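Local coordinates for uncharacterized protein DUF849 (Burkholderia xenovorans LB400, PDB 3E02) that binds zinc and probably cleaves beta-keto acids such as 3-keto-5-aminohexanoate, at residues K6-T11 with G251-V256; I18-M23 with D134-Y139; M112-L117 with F171-V176; N118-Q123 with G202-I207; F196-F201 with S232-G237. All coordinates share one frame; numbering follows the deposited sequence.

Contact 1 of 5, residues K6-T11 with G251-V256; sequences KKIIIT and GGNVRV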
# COMPACT_ATOMS: atom_id res chain seq x y z
N LYS A 6 13.42 11.96 16.71
CA LYS A 6 13.39 11.90 18.19
C LYS A 6 12.65 13.12 18.77
O LYS A 6 11.87 12.98 19.71
CB LYS A 6 14.80 11.84 18.77
CG LYS A 6 14.86 11.75 20.30
N LYS A 7 12.93 14.29 18.20
CA LYS A 7 12.23 15.52 18.53
C LYS A 7 11.59 15.99 17.22
O LYS A 7 12.24 16.00 16.18
CB LYS A 7 13.20 16.56 19.08
CG LYS A 7 13.93 16.14 20.35
CD LYS A 7 13.00 15.88 21.53
CE LYS A 7 13.79 15.59 22.81
NZ LYS A 7 12.88 15.10 23.88
N ILE A 8 10.32 16.38 17.29
CA ILE A 8 9.54 16.78 16.12
C ILE A 8 9.74 18.26 15.82
O ILE A 8 9.57 19.10 16.71
CB ILE A 8 8.03 16.49 16.31
CG1 ILE A 8 7.77 14.99 16.46
CG2 ILE A 8 7.20 17.05 15.14
CD1 ILE A 8 6.32 14.64 16.87
N ILE A 9 10.08 18.57 14.58
CA ILE A 9 10.18 19.96 14.13
C ILE A 9 8.76 20.42 13.78
O ILE A 9 8.12 19.83 12.91
CB ILE A 9 11.05 20.11 12.87
CG1 ILE A 9 12.48 19.65 13.14
CG2 ILE A 9 11.05 21.59 12.37
CD1 ILE A 9 13.38 19.66 11.90
N ILE A 10 8.29 21.45 14.47
CA ILE A 10 7.05 22.14 14.12
C ILE A 10 7.49 23.34 13.27
O ILE A 10 8.21 24.22 13.77
CB ILE A 10 6.25 22.68 15.32
CG1 ILE A 10 5.78 21.54 16.23
CG2 ILE A 10 5.04 23.52 14.81
CD1 ILE A 10 5.05 22.00 17.49
N THR A 11 7.08 23.35 12.01
CA THR A 11 7.29 24.48 11.12
C THR A 11 5.97 25.25 11.10
O THR A 11 4.89 24.64 11.05
CB THR A 11 7.66 24.05 9.71
OG1 THR A 11 8.90 23.32 9.72
CG2 THR A 11 7.83 25.29 8.76
N GLY A 251 6.61 9.01 12.61
CA GLY A 251 7.99 9.38 12.92
C GLY A 251 8.46 10.60 12.15
O GLY A 251 9.67 10.86 12.11
N GLY A 252 7.51 11.35 11.59
CA GLY A 252 7.77 12.55 10.82
C GLY A 252 7.59 13.84 11.58
O GLY A 252 7.30 13.86 12.80
N ASN A 253 7.77 14.93 10.83
CA ASN A 253 7.69 16.29 11.32
C ASN A 253 6.41 16.96 10.81
O ASN A 253 5.69 16.40 9.96
CB ASN A 253 8.96 17.03 10.91
CG ASN A 253 10.20 16.36 11.47
OD1 ASN A 253 10.53 16.54 12.63
ND2 ASN A 253 10.88 15.56 10.64
N VAL A 254 6.12 18.15 11.33
CA VAL A 254 4.83 18.79 11.10
C VAL A 254 4.95 20.24 10.68
O VAL A 254 5.82 20.97 11.16
CB VAL A 254 3.91 18.69 12.37
CG1 VAL A 254 3.74 17.21 12.82
CG2 VAL A 254 4.42 19.53 13.52
N ARG A 255 4.07 20.63 9.76
CA ARG A 255 3.93 22.00 9.33
C ARG A 255 2.47 22.43 9.50
O ARG A 255 1.57 21.76 9.01
CB ARG A 255 4.35 22.18 7.88
CG ARG A 255 3.89 23.50 7.27
CD ARG A 255 4.65 23.86 6.02
NE ARG A 255 3.84 24.72 5.17
CZ ARG A 255 4.25 25.28 4.03
NH1 ARG A 255 5.51 25.18 3.62
NH2 ARG A 255 3.37 25.98 3.34
N VAL A 256 2.27 23.53 10.23
CA VAL A 256 0.95 24.15 10.41
C VAL A 256 1.13 25.61 10.02
O VAL A 256 2.22 26.00 9.59
CB VAL A 256 0.37 23.96 11.84
CG1 VAL A 256 0.17 22.46 12.16
CG2 VAL A 256 1.26 24.63 12.89
O HOH W 1 8.39 20.66 9.81
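G252 meets I8 first, its carbonyl O lying 3.9 Å from I8 CG1 just past the Schellman motif with which helix 240-249 ends at G251. N253 then reaches across with its side chain. CG stands beside the residue's own backbone N, anti to the carbonyl carbon (chi1 -59°), which brings N253 OD1 to within 2.9 Å of I9 N. The bond is almost straight, while ND2 is held by the backbone O of L231. V254 continues the pairing with its backbone: its N donates to I9 O at 3.1 Å, and its O accepts from T11 N at 2.8 Å. A water shared with T11 OG1 gives V254 O a second donor. Among the side chains, V254 CG2 lies alongside I10 CG1 at 3.6 Å, and I8 and V256 extend this apolar face against helices 240-249 and 273-286. R255 lies on the other face with T11. Its CA-H meets T11 O, and its extended chain leads away past the zinc site to a salt bridge with D260. V256 N finally donates to T11 O at 3.0 Å. This parallel pairing of the first barrel strand, 10-13, with the last, 253-256, is the closure of a TIM barrel.

Contact 2 of 5, residues I18-M23 with D134-Y139; sequences IHTPTM and DWERPY. With EDO (1,2-ethanediol), chain H; EDO (1,2-ethanediol), chain E.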
# COMPACT_ATOMS: atom_id res chain seq x y z
N ILE A 18 -1.63 31.80 -1.06
CA ILE A 18 -2.86 31.14 -1.56
C ILE A 18 -4.12 31.78 -1.00
O ILE A 18 -5.09 32.02 -1.72
CB ILE A 18 -2.88 29.61 -1.17
CG1 ILE A 18 -1.68 28.88 -1.75
CG2 ILE A 18 -4.19 28.92 -1.58
CD1 ILE A 18 -1.36 29.21 -3.22
N HIS A 19 -4.11 32.02 0.32
CA HIS A 19 -5.25 32.67 0.99
C HIS A 19 -5.17 34.16 0.71
O HIS A 19 -4.08 34.71 0.55
CB HIS A 19 -5.27 32.39 2.49
CG HIS A 19 -5.44 30.94 2.81
ND1 HIS A 19 -4.61 30.27 3.68
CD2 HIS A 19 -6.31 30.02 2.33
CE1 HIS A 19 -4.99 29.01 3.75
NE2 HIS A 19 -6.02 28.83 2.94
N THR A 20 -6.32 34.81 0.63
CA THR A 20 -6.40 36.24 0.31
C THR A 20 -7.09 36.97 1.48
O THR A 20 -7.76 36.31 2.28
CB THR A 20 -7.07 36.48 -1.05
OG1 THR A 20 -8.47 36.18 -0.96
CG2 THR A 20 -6.42 35.63 -2.17
N PRO A 21 -6.90 38.31 1.60
CA PRO A 21 -7.48 39.07 2.73
C PRO A 21 -8.97 38.92 3.01
O PRO A 21 -9.39 38.93 4.18
CB PRO A 21 -7.16 40.52 2.37
CG PRO A 21 -5.86 40.39 1.59
CD PRO A 21 -6.08 39.19 0.74
N THR A 22 -9.76 38.80 1.94
CA THR A 22 -11.21 38.57 2.05
C THR A 22 -11.56 37.32 2.88
O THR A 22 -12.57 37.29 3.57
CB THR A 22 -11.85 38.42 0.64
OG1 THR A 22 -11.76 39.67 -0.04
CG2 THR A 22 -13.35 37.97 0.73
N MSE A 23 -10.69 36.32 2.83
CA MSE A 23 -10.94 35.02 3.45
C MSE A 23 -10.85 34.97 4.96
O MSE A 23 -11.45 34.09 5.58
CB MSE A 23 -10.01 33.97 2.84
CG MSE A 23 -10.10 33.93 1.32
SE MSE A 23 -9.11 32.50 0.59
CE MSE A 23 -9.52 32.91 -1.22
N ASP A 134 -9.46 44.49 -5.47
CA ASP A 134 -9.64 44.18 -6.89
C ASP A 134 -8.80 43.03 -7.40
O ASP A 134 -9.23 42.35 -8.32
CB ASP A 134 -9.29 45.38 -7.79
CG ASP A 134 -10.26 46.51 -7.68
OD1 ASP A 134 -11.35 46.34 -7.08
OD2 ASP A 134 -9.92 47.59 -8.21
N TRP A 135 -7.60 42.85 -6.84
CA TRP A 135 -6.69 41.77 -7.28
C TRP A 135 -7.09 40.35 -6.91
O TRP A 135 -6.63 39.41 -7.57
CB TRP A 135 -5.26 42.02 -6.75
CG TRP A 135 -5.10 41.84 -5.28
CD1 TRP A 135 -5.22 42.80 -4.33
CD2 TRP A 135 -4.78 40.63 -4.58
NE1 TRP A 135 -5.01 42.28 -3.10
CE2 TRP A 135 -4.73 40.94 -3.21
CE3 TRP A 135 -4.52 39.31 -4.99
CZ2 TRP A 135 -4.44 39.99 -2.24
CZ3 TRP A 135 -4.23 38.36 -4.03
CH2 TRP A 135 -4.19 38.70 -2.67
N GLU A 136 -7.94 40.18 -5.90
CA GLU A 136 -8.21 38.86 -5.33
C GLU A 136 -8.96 37.91 -6.24
O GLU A 136 -8.48 36.80 -6.48
CB GLU A 136 -8.93 38.97 -3.97
CG GLU A 136 -8.18 39.76 -2.93
CD GLU A 136 -8.98 39.86 -1.65
OE1 GLU A 136 -9.03 38.87 -0.91
OE2 GLU A 136 -9.58 40.91 -1.41
N ARG A 137 -10.10 38.33 -6.77
CA ARG A 137 -10.87 37.43 -7.65
C ARG A 137 -10.09 37.03 -8.93
O ARG A 137 -10.05 35.84 -9.24
CB ARG A 137 -12.27 37.96 -7.97
CG ARG A 137 -13.19 36.86 -8.48
CD ARG A 137 -14.52 37.37 -9.04
NE ARG A 137 -15.52 37.77 -8.03
CZ ARG A 137 -16.18 36.93 -7.22
NH1 ARG A 137 -15.97 35.62 -7.24
NH2 ARG A 137 -17.07 37.43 -6.36
N PRO A 138 -9.49 37.99 -9.66
CA PRO A 138 -8.68 37.64 -10.84
C PRO A 138 -7.50 36.71 -10.54
O PRO A 138 -7.21 35.82 -11.33
CB PRO A 138 -8.20 38.99 -11.36
CG PRO A 138 -9.12 39.97 -10.81
CD PRO A 138 -9.56 39.46 -9.50
N TYR A 139 -6.86 36.90 -9.38
CA TYR A 139 -5.76 36.04 -8.91
C TYR A 139 -6.22 34.60 -8.76
O TYR A 139 -5.63 33.70 -9.33
CB TYR A 139 -5.22 36.56 -7.58
CG TYR A 139 -4.08 35.78 -6.97
CD1 TYR A 139 -2.79 35.85 -7.51
CD2 TYR A 139 -4.28 35.00 -5.83
CE1 TYR A 139 -1.73 35.13 -6.92
CE2 TYR A 139 -3.23 34.29 -5.25
CZ TYR A 139 -1.96 34.35 -5.79
OH TYR A 139 -0.93 33.67 -5.20
C1 EDO H . -2.59 33.84 -10.50
O1 EDO H . -3.85 33.95 -11.19
C2 EDO H . -1.46 33.29 -11.37
O2 EDO H . -1.80 33.18 -12.76
C1 EDO E . -16.29 42.35 -5.76
O1 EDO E . -16.68 42.57 -4.41
C2 EDO E . -16.46 40.87 -6.08
O2 EDO E . -15.58 40.54 -7.15
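T20 carries OG1 between its backbone N and carbonyl carbon (chi1 70°), and E136, extended beyond CG (chi2 178°), pushes its carboxylate across to meet it. T20 OG1 donates to E136 OE1 at 2.7 Å on the anti lone pair. The same oxygen accepts the backbone T22 N at 2.9 Å on its syn side, close to the carboxylate plane, so two donors from one loop grip OE1. T22 OG1 donates to E136 OE2, also at 2.9 Å but well out of the plane; this hydroxyl is bonded to K132 N too, and F133 N supplies OE2 with a further partner. With so many donors around it, the buried carboxylate is probably ionised. The bonds join the loop that follows the first strand of the TIM barrel to helix 136-142, which belongs to the long excursion after strand 117-118 at the C-terminal end of the barrel. W135 lays one ring face on E136 CG, which stands over the ring centre, and its NE1 is bonded to N58 O. P21 comes tip to tip with this indole, CD 3.5 Å from W135 CZ2, and T20 CG2 slides past at 3.8 Å from W135 CH2. Y139 approaches T20 more distantly, with CD2 4.3 Å from T20 CG2; its hydroxyl is bonded to S17 O and L91 N.

Contact 3 of 5, residues M112-L117 with F171-V176; sequences MNMGSL and FECYDV. With EDO (1,2-ethanediol), chain D.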
# COMPACT_ATOMS: atom_id res chain seq x y z
N MSE A 112 12.00 24.67 -1.71
CA MSE A 112 12.42 24.25 -3.06
C MSE A 112 11.34 23.34 -3.61
O MSE A 112 11.23 22.19 -3.20
CB MSE A 112 13.78 23.55 -2.97
CG MSE A 112 14.40 23.02 -4.27
SE MSE A 112 14.73 24.37 -5.60
CE MSE A 112 15.82 25.69 -4.55
N ASN A 113 10.53 23.86 -4.53
CA ASN A 113 9.42 23.11 -5.12
C ASN A 113 9.99 22.10 -6.12
O ASN A 113 10.73 22.50 -7.03
CB ASN A 113 8.43 24.08 -5.72
CG ASN A 113 7.81 24.98 -4.65
OD1 ASN A 113 7.11 24.49 -3.78
ND2 ASN A 113 8.14 26.28 -4.67
N MSE A 114 9.66 20.82 -5.93
CA MSE A 114 10.30 19.71 -6.69
C MSE A 114 9.68 19.26 -8.01
O MSE A 114 10.10 18.26 -8.59
CB MSE A 114 10.56 18.52 -5.75
CG MSE A 114 11.65 18.77 -4.72
SE MSE A 114 13.32 19.38 -5.51
CE MSE A 114 13.58 18.05 -6.74
N GLY A 115 8.74 20.03 -8.54
CA GLY A 115 8.18 19.70 -9.84
C GLY A 115 7.17 20.72 -10.29
O GLY A 115 6.72 21.55 -9.49
N SER A 116 6.85 20.67 -11.57
CA SER A 116 5.86 21.57 -12.16
C SER A 116 4.51 20.90 -12.04
O SER A 116 4.38 19.69 -12.29
CB SER A 116 6.18 21.88 -13.62
OG SER A 116 7.46 22.48 -13.75
N LEU A 117 3.50 21.66 -11.62
CA LEU A 117 2.15 21.13 -11.54
C LEU A 117 1.09 22.20 -11.73
O LEU A 117 1.33 23.38 -11.44
CB LEU A 117 1.90 20.48 -10.16
CG LEU A 117 1.91 21.36 -8.88
CD1 LEU A 117 1.04 20.76 -7.77
CD2 LEU A 117 3.34 21.62 -8.39
N PHE A 171 12.44 20.58 0.72
CA PHE A 171 12.00 20.06 -0.58
C PHE A 171 10.49 19.84 -0.58
O PHE A 171 10.00 18.91 0.08
CB PHE A 171 12.73 18.75 -0.92
CG PHE A 171 14.23 18.89 -0.98
CD1 PHE A 171 14.83 19.58 -2.02
CD2 PHE A 171 15.04 18.31 0.00
CE1 PHE A 171 16.23 19.71 -2.09
CE2 PHE A 171 16.44 18.42 -0.06
CZ PHE A 171 17.03 19.13 -1.11
N GLU A 172 9.75 20.68 -1.31
CA GLU A 172 8.27 20.60 -1.35
C GLU A 172 7.88 19.61 -2.43
O GLU A 172 8.12 19.86 -3.61
CB GLU A 172 7.58 21.93 -1.64
CG GLU A 172 8.15 23.15 -0.99
CD GLU A 172 8.26 23.06 0.50
OE1 GLU A 172 7.49 22.33 1.14
OE2 GLU A 172 9.11 23.78 1.03
N CYS A 173 7.27 18.50 -2.02
CA CYS A 173 6.88 17.41 -2.90
C CYS A 173 5.35 17.30 -2.89
O CYS A 173 4.78 16.88 -1.89
CB CYS A 173 7.55 16.13 -2.41
SG CYS A 173 9.38 16.20 -2.44
N TYR A 174 4.71 17.72 -3.98
CA TYR A 174 3.25 17.73 -4.15
C TYR A 174 2.68 16.46 -4.77
O TYR A 174 1.47 16.35 -4.92
CB TYR A 174 2.83 18.90 -5.05
CG TYR A 174 3.15 20.26 -4.52
CD1 TYR A 174 4.44 20.77 -4.63
CD2 TYR A 174 2.16 21.05 -3.93
CE1 TYR A 174 4.76 22.03 -4.13
CE2 TYR A 174 2.48 22.34 -3.43
CZ TYR A 174 3.79 22.81 -3.55
OH TYR A 174 4.15 24.06 -3.10
N ASP A 175 3.53 15.55 -5.21
CA ASP A 175 3.08 14.30 -5.81
C ASP A 175 4.23 13.30 -5.81
O ASP A 175 5.38 13.67 -5.57
CB ASP A 175 2.56 14.57 -7.24
CG ASP A 175 1.42 13.64 -7.65
OD1 ASP A 175 1.22 12.56 -7.03
OD2 ASP A 175 0.76 13.96 -8.64
N VAL A 176 3.93 12.05 -6.12
CA VAL A 176 4.93 10.97 -6.08
C VAL A 176 6.09 11.24 -7.05
O VAL A 176 7.25 10.99 -6.70
CB VAL A 176 4.30 9.59 -6.35
CG1 VAL A 176 5.36 8.48 -6.26
CG2 VAL A 176 3.12 9.33 -5.37
C1 EDO D . 0.27 25.95 0.67
O1 EDO D . -0.78 25.31 1.41
C2 EDO D . 0.96 24.92 -0.21
O2 EDO D . 1.76 25.58 -1.20
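The Y174 ring has L117 over one face, with CD2 4.0 Å from Y174 CD1, while N113 OD1 lies at its edge in the ring plane, 3.1 Å from Y174 OH. On the CE2 side, opposite N113, a 1,2-ethanediol oxygen lies in plane, weakly bonded to OH. The F171 ring is met obliquely by the selenomethionines M112 and M114. These groups flank two adjacent parallel strands of the TIM barrel, 109-113 and 168-173, and the loops that leave them. M114 is bent at chi2 and chi3 (both -53°), which curls its selenium back beside the phenyl; SE comes 3.8 Å from F171 CD1, a Met-aromatic contact. L117 crosses Y174 at about a right angle, and its CD1 reaches Y174 CB at 3.7 Å. On the N113 side of the sheet, E172 CG packs 3.3 Å from N113 OD1, close to the zinc ligand H50. Beyond the strand, D175 turns to the subunit interface, where its OD2 is bonded to G177 N of the second subunit. Two backbone bonds tie the strands: M114 N to E172 O at 2.9 Å and E172 N to M112 O at 2.8 Å, the latter donor standing 39° above the carbonyl plane.

Contact 4 of 5, residues N118-Q123 with G202-I207; sequences NFNISQ and GILGGI. With EDO (1,2-ethanediol), chain J.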
# COMPACT_ATOMS: atom_id res chain seq x y z
N ASN A 118 -0.09 21.76 -12.16
CA ASN A 118 -1.28 22.62 -12.12
C ASN A 118 -1.47 23.00 -10.64
O ASN A 118 -1.24 22.17 -9.76
CB ASN A 118 -2.52 21.88 -12.61
CG ASN A 118 -2.50 21.60 -14.09
OD1 ASN A 118 -1.71 22.18 -14.83
ND2 ASN A 118 -3.40 20.73 -14.54
N PHE A 119 -1.82 24.25 -10.37
CA PHE A 119 -1.98 24.73 -8.98
C PHE A 119 -3.25 25.58 -9.02
O PHE A 119 -3.18 26.79 -9.22
CB PHE A 119 -0.72 25.50 -8.55
CG PHE A 119 -0.54 25.57 -7.06
CD1 PHE A 119 -1.49 26.20 -6.25
CD2 PHE A 119 0.59 25.02 -6.45
CE1 PHE A 119 -1.33 26.25 -4.85
CE2 PHE A 119 0.76 25.06 -5.06
CZ PHE A 119 -0.20 25.69 -4.26
N ASN A 120 -4.39 24.91 -8.84
CA ASN A 120 -5.71 25.49 -9.01
C ASN A 120 -6.40 25.80 -7.68
O ASN A 120 -6.87 24.89 -6.99
CB ASN A 120 -6.55 24.51 -9.87
CG ASN A 120 -7.91 25.08 -10.30
OD1 ASN A 120 -8.29 26.20 -9.94
ND2 ASN A 120 -8.64 24.30 -11.10
N ILE A 121 -6.46 27.08 -7.34
CA ILE A 121 -7.15 27.56 -6.11
C ILE A 121 -8.42 28.36 -6.46
O ILE A 121 -8.99 29.04 -5.58
CB ILE A 121 -6.19 28.35 -5.18
CG1 ILE A 121 -5.63 29.62 -5.87
CG2 ILE A 121 -5.06 27.42 -4.72
CD1 ILE A 121 -4.75 30.44 -4.99
N SER A 122 -8.88 28.26 -7.71
CA SER A 122 -10.03 29.01 -8.21
C SER A 122 -11.36 28.70 -7.52
O SER A 122 -12.21 29.58 -7.44
CB SER A 122 -10.19 28.78 -9.72
OG SER A 122 -10.58 27.45 -10.01
N GLN A 123 -11.54 27.47 -7.06
CA GLN A 123 -12.77 27.06 -6.35
C GLN A 123 -13.03 27.87 -5.07
O GLN A 123 -14.17 28.02 -4.66
CB GLN A 123 -12.74 25.56 -6.02
CG GLN A 123 -12.81 24.66 -7.27
CD GLN A 123 -12.58 23.18 -6.96
OE1 GLN A 123 -11.60 22.81 -6.28
NE2 GLN A 123 -13.47 22.32 -7.47
N GLY A 202 -3.60 17.88 -0.69
CA GLY A 202 -4.85 18.61 -0.83
C GLY A 202 -4.92 19.76 -1.80
O GLY A 202 -5.95 20.41 -1.87
N ILE A 203 -3.86 20.03 -2.56
CA ILE A 203 -3.89 21.08 -3.58
C ILE A 203 -4.50 20.46 -4.85
O ILE A 203 -4.10 19.37 -5.24
CB ILE A 203 -2.49 21.64 -3.91
CG1 ILE A 203 -1.84 22.26 -2.66
CG2 ILE A 203 -2.55 22.66 -5.07
CD1 ILE A 203 -2.56 23.49 -2.11
N LEU A 204 -5.44 21.17 -5.48
CA LEU A 204 -6.03 20.73 -6.76
C LEU A 204 -4.96 20.96 -7.84
O LEU A 204 -4.61 22.10 -8.17
CB LEU A 204 -7.34 21.46 -7.08
CG LEU A 204 -8.09 21.05 -8.36
CD1 LEU A 204 -8.31 19.52 -8.42
CD2 LEU A 204 -9.42 21.84 -8.53
N GLY A 205 -4.47 19.85 -8.38
CA GLY A 205 -3.31 19.80 -9.27
C GLY A 205 -2.22 18.94 -8.64
O GLY A 205 -1.36 18.45 -9.36
N GLY A 206 -2.24 18.76 -7.31
CA GLY A 206 -1.30 17.90 -6.59
C GLY A 206 -1.99 16.63 -6.10
O GLY A 206 -3.14 16.35 -6.44
N ILE A 207 -1.28 15.89 -5.25
CA ILE A 207 -1.81 14.65 -4.67
C ILE A 207 -2.91 14.98 -3.64
O ILE A 207 -2.83 15.96 -2.92
CB ILE A 207 -0.66 13.78 -4.13
CG1 ILE A 207 -1.08 12.31 -4.02
CG2 ILE A 207 -0.13 14.36 -2.80
CD1 ILE A 207 0.12 11.37 -3.78
C1 EDO J . -8.20 17.63 -4.49
O1 EDO J . -7.97 18.98 -4.04
C2 EDO J . -6.94 16.93 -4.98
O2 EDO J . -5.72 17.36 -4.36
O HOH W 2 -0.69 19.04 -12.74
O HOH W 3 -6.16 23.77 -4.61
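The type II beta turn I203-G206, in the loop after strand 195-201 at the C-terminal end of the TIM barrel, fits against the loop N118-Q123. I203 sets its CG2 squarely over the F119 ring, 3.7 Å from the centroid and 8° off the normal, a CH-pi contact; with chi1 (to CG1) at -61°, CG2 is anti to the backbone N and faces the phenyl ring. One direct backbone bond joins the loops, N120 N to L204 O at 2.9 Å, and a water continues the pairing by accepting from L204 N and donating to N120 O. N120 also folds its own loop into an Asx turn, its side-chain oxygen accepting the backbone N of S122. S122 OG donates to N120 OD1 at 2.6 Å, on a lone pair in the amide plane. So held, the amide lies alongside L204, with ND2 3.6 Å from L204 CD2. Q123 crosses the same methyl at about a right angle, its OE1 3.3 Å from L204 CD2. F152 of the second subunit also packs on L204 and N120, and N118 is bonded through its amide to S116 and N150 of that subunit. The packing is tight at G205, which has positive phi (119°): its CA comes 3.2 Å from N118 O in a CA-H...O contact, and a beta carbon would collide with that oxygen. N118 O is buried without a hydrogen-bond partner.

Contact 5 of 5, residues F196-F201 with S232-G237; sequences FLQCVF and SVLAAG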
# COMPACT_ATOMS: atom_id res chain seq x y z
N PHE A 196 15.36 17.22 3.79
CA PHE A 196 14.15 17.56 4.53
C PHE A 196 13.02 17.57 3.48
O PHE A 196 12.89 18.55 2.73
CB PHE A 196 14.32 18.89 5.26
CG PHE A 196 13.22 19.18 6.23
CD1 PHE A 196 13.09 18.42 7.39
CD2 PHE A 196 12.32 20.21 6.01
CE1 PHE A 196 12.07 18.68 8.31
CE2 PHE A 196 11.30 20.48 6.94
CZ PHE A 196 11.18 19.71 8.08
N LEU A 197 12.28 16.45 3.42
CA LEU A 197 11.18 16.24 2.47
C LEU A 197 9.85 16.67 3.06
O LEU A 197 9.40 16.08 4.04
CB LEU A 197 11.03 14.75 2.10
CG LEU A 197 12.15 13.95 1.48
CD1 LEU A 197 11.61 12.58 1.08
CD2 LEU A 197 12.68 14.66 0.28
N GLN A 198 9.22 17.68 2.45
CA GLN A 198 7.93 18.20 2.87
C GLN A 198 6.86 17.71 1.86
O GLN A 198 6.79 18.24 0.74
CB GLN A 198 7.97 19.73 2.93
CG GLN A 198 6.73 20.42 3.54
CD GLN A 198 6.66 20.28 5.03
OE1 GLN A 198 5.77 19.65 5.56
NE2 GLN A 198 7.64 20.83 5.72
N CYS A 199 6.05 16.73 2.25
CA CYS A 199 4.97 16.22 1.40
C CYS A 199 3.75 17.12 1.57
O CYS A 199 3.35 17.41 2.70
CB CYS A 199 4.66 14.77 1.72
SG CYS A 199 6.12 13.72 1.43
N VAL A 200 3.15 17.53 0.45
CA VAL A 200 2.07 18.52 0.42
C VAL A 200 0.79 17.89 -0.12
O VAL A 200 0.76 17.47 -1.28
CB VAL A 200 2.47 19.72 -0.46
CG1 VAL A 200 1.39 20.77 -0.46
CG2 VAL A 200 3.82 20.30 -0.00
N PHE A 201 -0.26 17.88 0.70
CA PHE A 201 -1.53 17.21 0.36
C PHE A 201 -2.71 18.16 0.26
O PHE A 201 -2.81 19.12 1.02
CB PHE A 201 -1.85 16.14 1.39
CG PHE A 201 -0.77 15.12 1.53
CD1 PHE A 201 0.27 15.32 2.43
CD2 PHE A 201 -0.76 13.98 0.73
CE1 PHE A 201 1.32 14.41 2.52
CE2 PHE A 201 0.28 13.05 0.83
CZ PHE A 201 1.31 13.26 1.73
N SER A 232 8.39 15.53 6.48
CA SER A 232 7.54 16.59 7.02
C SER A 232 6.26 16.56 6.18
O SER A 232 6.25 16.09 5.02
CB SER A 232 8.22 17.95 7.03
OG SER A 232 7.43 18.90 7.75
N VAL A 233 5.17 17.05 6.77
CA VAL A 233 3.87 17.03 6.12
C VAL A 233 3.10 18.33 6.36
O VAL A 233 3.16 18.91 7.45
CB VAL A 233 3.00 15.83 6.64
CG1 VAL A 233 1.56 15.92 6.19
CG2 VAL A 233 3.61 14.46 6.23
N LEU A 234 2.43 18.80 5.31
CA LEU A 234 1.43 19.87 5.40
C LEU A 234 0.22 19.38 4.62
O LEU A 234 0.35 18.60 3.66
CB LEU A 234 1.94 21.19 4.82
CG LEU A 234 1.85 21.49 3.31
CD1 LEU A 234 0.44 21.97 2.90
CD2 LEU A 234 2.88 22.51 2.89
N ALA A 235 -0.97 19.84 5.03
CA ALA A 235 -2.20 19.54 4.28
C ALA A 235 -3.10 20.76 4.32
O ALA A 235 -3.10 21.52 5.30
CB ALA A 235 -2.89 18.29 4.79
N ALA A 236 -3.84 20.97 3.23
CA ALA A 236 -4.69 22.14 3.07
C ALA A 236 -5.97 22.09 3.92
O ALA A 236 -6.59 21.04 4.07
CB ALA A 236 -5.07 22.31 1.57
N GLY A 237 -6.33 23.25 4.48
CA GLY A 237 -7.58 23.45 5.19
C GLY A 237 -7.92 22.46 6.27
O GLY A 237 -7.08 22.22 7.15
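S232 is heavily buried against strand 196-201, whereas A236 and G237, at the far end of the same segment, are partly exposed. The two strands are neighbours in the TIM barrel and belong to one beta-alpha-beta unit, linked by helix 211-225. At the tight end S232 N donates to L197 O at 2.7 Å, and F196 leans obliquely on the serine with CZ 3.6 Å from S232 CB. The Q198 amide folds over S232 OG, though its bond there is weak and the side chain has two conformers. Farther along, V200 and L234 interlock with both branches: CG1 of V200 meets CD1 of L234 at 3.7 Å, and CG2 of V200 meets CD2 of L234 at 3.8 Å. With CG between its backbone N and carbonyl carbon (chi1 84°), L234 presents both methyls to V200. On the other face of the sheet F201 touches V233 more lightly, CE1 to CG1 at 4.0 Å, and L214 of helix 211-225 packs on both; the edge of the F201 ring lies against L234 O. Toward the exposed end the side chains shrink to A235 and A236, where F201 O accepts A236 N at 3.1 Å and also lies 3.3 Å from A235 CA.

How the contacts relate
Contacts 1, 3 and 5 are strand pairings of one barrel. Contact 5 lies between the others, its centre about 11 Å from that of contact 1 and about 10 Å from that of contact 3. Probable hydrogen bonds connect them: R255 N to V233 O at 3.0 Å, and Q198 N to F171 O at 2.8 Å. Contact 4 continues contact 3 beyond the strands, where I207 N meets Y174 O at 2.8 Å, and both reach the second subunit. Contact 2 lies farther out but packs on contact 4 through Y139 and I121. The zinc ion, bound by H50, H52 and E259, is about 4 Å from the side chain of R255, 6 Å from Y174 and 10 Å from Y139.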